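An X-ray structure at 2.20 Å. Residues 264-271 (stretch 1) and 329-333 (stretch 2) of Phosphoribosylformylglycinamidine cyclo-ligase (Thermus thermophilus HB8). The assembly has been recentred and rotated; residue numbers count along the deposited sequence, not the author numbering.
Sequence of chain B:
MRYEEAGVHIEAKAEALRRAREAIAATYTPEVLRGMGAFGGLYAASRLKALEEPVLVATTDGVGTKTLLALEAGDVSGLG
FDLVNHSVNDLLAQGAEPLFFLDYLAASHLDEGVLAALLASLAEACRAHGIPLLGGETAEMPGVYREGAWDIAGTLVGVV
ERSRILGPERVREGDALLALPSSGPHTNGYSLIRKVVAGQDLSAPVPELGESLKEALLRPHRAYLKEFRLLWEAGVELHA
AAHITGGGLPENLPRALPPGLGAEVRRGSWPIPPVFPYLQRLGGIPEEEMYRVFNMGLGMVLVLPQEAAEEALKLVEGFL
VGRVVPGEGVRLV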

# COMPACT_ATOMS: atom_id res chain seq x y z
N GLU B 264 -24.11 21.25 -10.91
CA GLU B 264 -25.08 21.18 -11.99
C GLU B 264 -24.35 20.77 -13.26
O GLU B 264 -23.60 21.56 -13.83
CB GLU B 264 -25.72 22.55 -12.17
CG GLU B 264 -26.88 22.61 -13.13
CD GLU B 264 -27.45 24.01 -13.23
OE1 GLU B 264 -26.84 24.85 -13.93
OE2 GLU B 264 -28.50 24.27 -12.59
N VAL B 265 -24.57 19.54 -13.71
CA VAL B 265 -23.90 19.04 -14.91
C VAL B 265 -24.82 18.93 -16.13
O VAL B 265 -25.75 18.13 -16.14
CB VAL B 265 -23.29 17.64 -14.64
CG1 VAL B 265 -22.63 17.10 -15.90
CG2 VAL B 265 -22.28 17.73 -13.51
N ARG B 266 -24.56 19.74 -17.15
CA ARG B 266 -25.36 19.71 -18.37
C ARG B 266 -25.03 18.47 -19.19
O ARG B 266 -23.89 18.30 -19.61
CB ARG B 266 -25.10 20.95 -19.23
CG ARG B 266 -25.32 22.28 -18.54
CD ARG B 266 -25.26 23.40 -19.57
NE ARG B 266 -24.03 23.35 -20.36
CZ ARG B 266 -22.87 23.86 -19.97
NH1 ARG B 266 -22.76 24.48 -18.80
NH2 ARG B 266 -21.80 23.76 -20.76
N ARG B 267 -26.02 17.61 -19.43
CA ARG B 267 -25.82 16.39 -20.20
C ARG B 267 -25.40 16.72 -21.63
O ARG B 267 -25.97 17.62 -22.26
CB ARG B 267 -27.10 15.56 -20.25
CG ARG B 267 -28.02 15.75 -19.06
CD ARG B 267 -29.36 15.07 -19.29
NE ARG B 267 -29.27 13.63 -19.14
CZ ARG B 267 -29.88 12.96 -18.17
NH1 ARG B 267 -30.62 13.61 -17.28
NH2 ARG B 267 -29.76 11.64 -18.09
N GLY B 268 -24.41 16.01 -22.15
CA GLY B 268 -23.95 16.25 -23.50
C GLY B 268 -22.97 17.40 -23.67
O GLY B 268 -22.69 17.82 -24.79
N SER B 269 -22.45 17.93 -22.56
CA SER B 269 -21.50 19.03 -22.62
C SER B 269 -20.08 18.51 -22.74
O SER B 269 -19.12 19.29 -22.81
CB SER B 269 -21.63 19.93 -21.38
OG SER B 269 -21.57 19.18 -20.18
N TRP B 270 -19.94 17.19 -22.78
CA TRP B 270 -18.64 16.55 -22.90
C TRP B 270 -18.75 15.23 -23.66
O TRP B 270 -19.81 14.59 -23.66
CB TRP B 270 -18.05 16.30 -21.50
CG TRP B 270 -18.59 15.08 -20.82
CD1 TRP B 270 -18.08 13.82 -20.89
CD2 TRP B 270 -19.76 14.99 -20.01
NE1 TRP B 270 -18.87 12.95 -20.18
CE2 TRP B 270 -19.91 13.64 -19.63
CE3 TRP B 270 -20.71 15.93 -19.57
CZ2 TRP B 270 -20.96 13.20 -18.83
CZ3 TRP B 270 -21.77 15.48 -18.77
CH2 TRP B 270 -21.88 14.13 -18.41
N PRO B 271 -17.66 14.82 -24.33
CA PRO B 271 -17.58 13.58 -25.11
C PRO B 271 -17.57 12.33 -24.23
O PRO B 271 -16.74 12.22 -23.32
CB PRO B 271 -16.27 13.74 -25.88
CG PRO B 271 -16.05 15.21 -25.92
CD PRO B 271 -16.46 15.64 -24.55
N GLY B 329 -25.11 17.72 -3.60
CA GLY B 329 -25.23 16.56 -4.47
C GLY B 329 -25.03 17.03 -5.89
O GLY B 329 -25.00 18.23 -6.14
N VAL B 330 -24.90 16.09 -6.82
CA VAL B 330 -24.71 16.46 -8.22
C VAL B 330 -25.90 16.05 -9.07
O VAL B 330 -26.10 14.86 -9.33
CB VAL B 330 -23.47 15.81 -8.81
CG1 VAL B 330 -23.21 16.35 -10.20
CG2 VAL B 330 -22.28 16.06 -7.91
N ARG B 331 -26.69 17.04 -9.49
CA ARG B 331 -27.86 16.78 -10.32
C ARG B 331 -27.46 16.93 -11.78
O ARG B 331 -26.76 17.87 -12.15
CB ARG B 331 -29.02 17.74 -9.96
CG ARG B 331 -28.85 19.22 -10.37
CD ARG B 331 -27.86 19.99 -9.48
NE ARG B 331 -28.46 20.55 -8.27
CZ ARG B 331 -29.08 21.73 -8.21
NH1 ARG B 331 -29.18 22.48 -9.30
NH2 ARG B 331 -29.57 22.16 -7.06
N LEU B 332 -27.89 15.98 -12.62
CA LEU B 332 -27.57 16.02 -14.04
C LEU B 332 -28.69 16.75 -14.79
O LEU B 332 -29.82 16.27 -14.86
CB LEU B 332 -27.40 14.60 -14.58
CG LEU B 332 -26.73 14.43 -15.95
CD1 LEU B 332 -25.34 15.05 -15.93
CD2 LEU B 332 -26.65 12.95 -16.29
N VAL B 333 -28.35 17.91 -15.34
CA VAL B 333 -29.31 18.73 -16.07
C VAL B 333 -28.92 18.88 -17.55
O VAL B 333 -27.80 18.45 -17.90
CB VAL B 333 -29.40 20.13 -15.42
CG1 VAL B 333 -30.39 21.00 -16.18
CG2 VAL B 333 -29.83 19.99 -13.97
OXT VAL B 333 -29.72 19.41 -18.34

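Parallel β-strands cannot pair residue against residue with matched donors and acceptors; instead, one residue on a strand straddles its partner, bonding to the residues before and after it. The last residues of this cyclo-ligase chain, laid beside a strand more than sixty positions earlier, illustrate the pattern. Val265 sits across from Leu332, their CA atoms 4.8 Å apart, yet its backbone bonds reach the neighbours of Leu332: Val265 N donates to Arg331 O (3.2 Å, nearly linear at 173°), and Val265 O accepts from Val333 N (2.7 Å, more bent at 140°). Past the strand residues of the first stretch, Arg267 N donates to Val333 O at 2.5 Å, a very short bond whose exact length deserves caution because Val333 O is crowded in the model.

Apolar packing follows the alternation of side chains. Val265 and Leu332 lie on the same face of the sheet, where Val265 CG1 meets Leu332 CD1 at 3.4 Å. The other methyl of Val265 reaches along the strand, with CG2 3.7 Å from Val330 CG1. Leu332 is the most extensively covered residue of the contact: its CD1 also lies at the edge of the Trp270 ring, 4.4 Å from CH2, while its CD2 lies over one face of the Arg267 guanidinium.

Charge pairing occupies the opposite face, which carries Glu264 and Arg331. Their salt bridge is long, with Glu264 OE2 3.8 Å from Arg331 NH1, and the carboxylate oxygen lies near the guanidinium plane, at its edge.

Beyond the strand, a type II turn from Arg266 to Ser269 redirects the chain. Ser269 N and OG both donate to Arg266 O, at 3.3 and 2.5 Å respectively, and Gly268 adopts a positive phi of 82°, a conformation in which a CB would press against the preceding carbonyl.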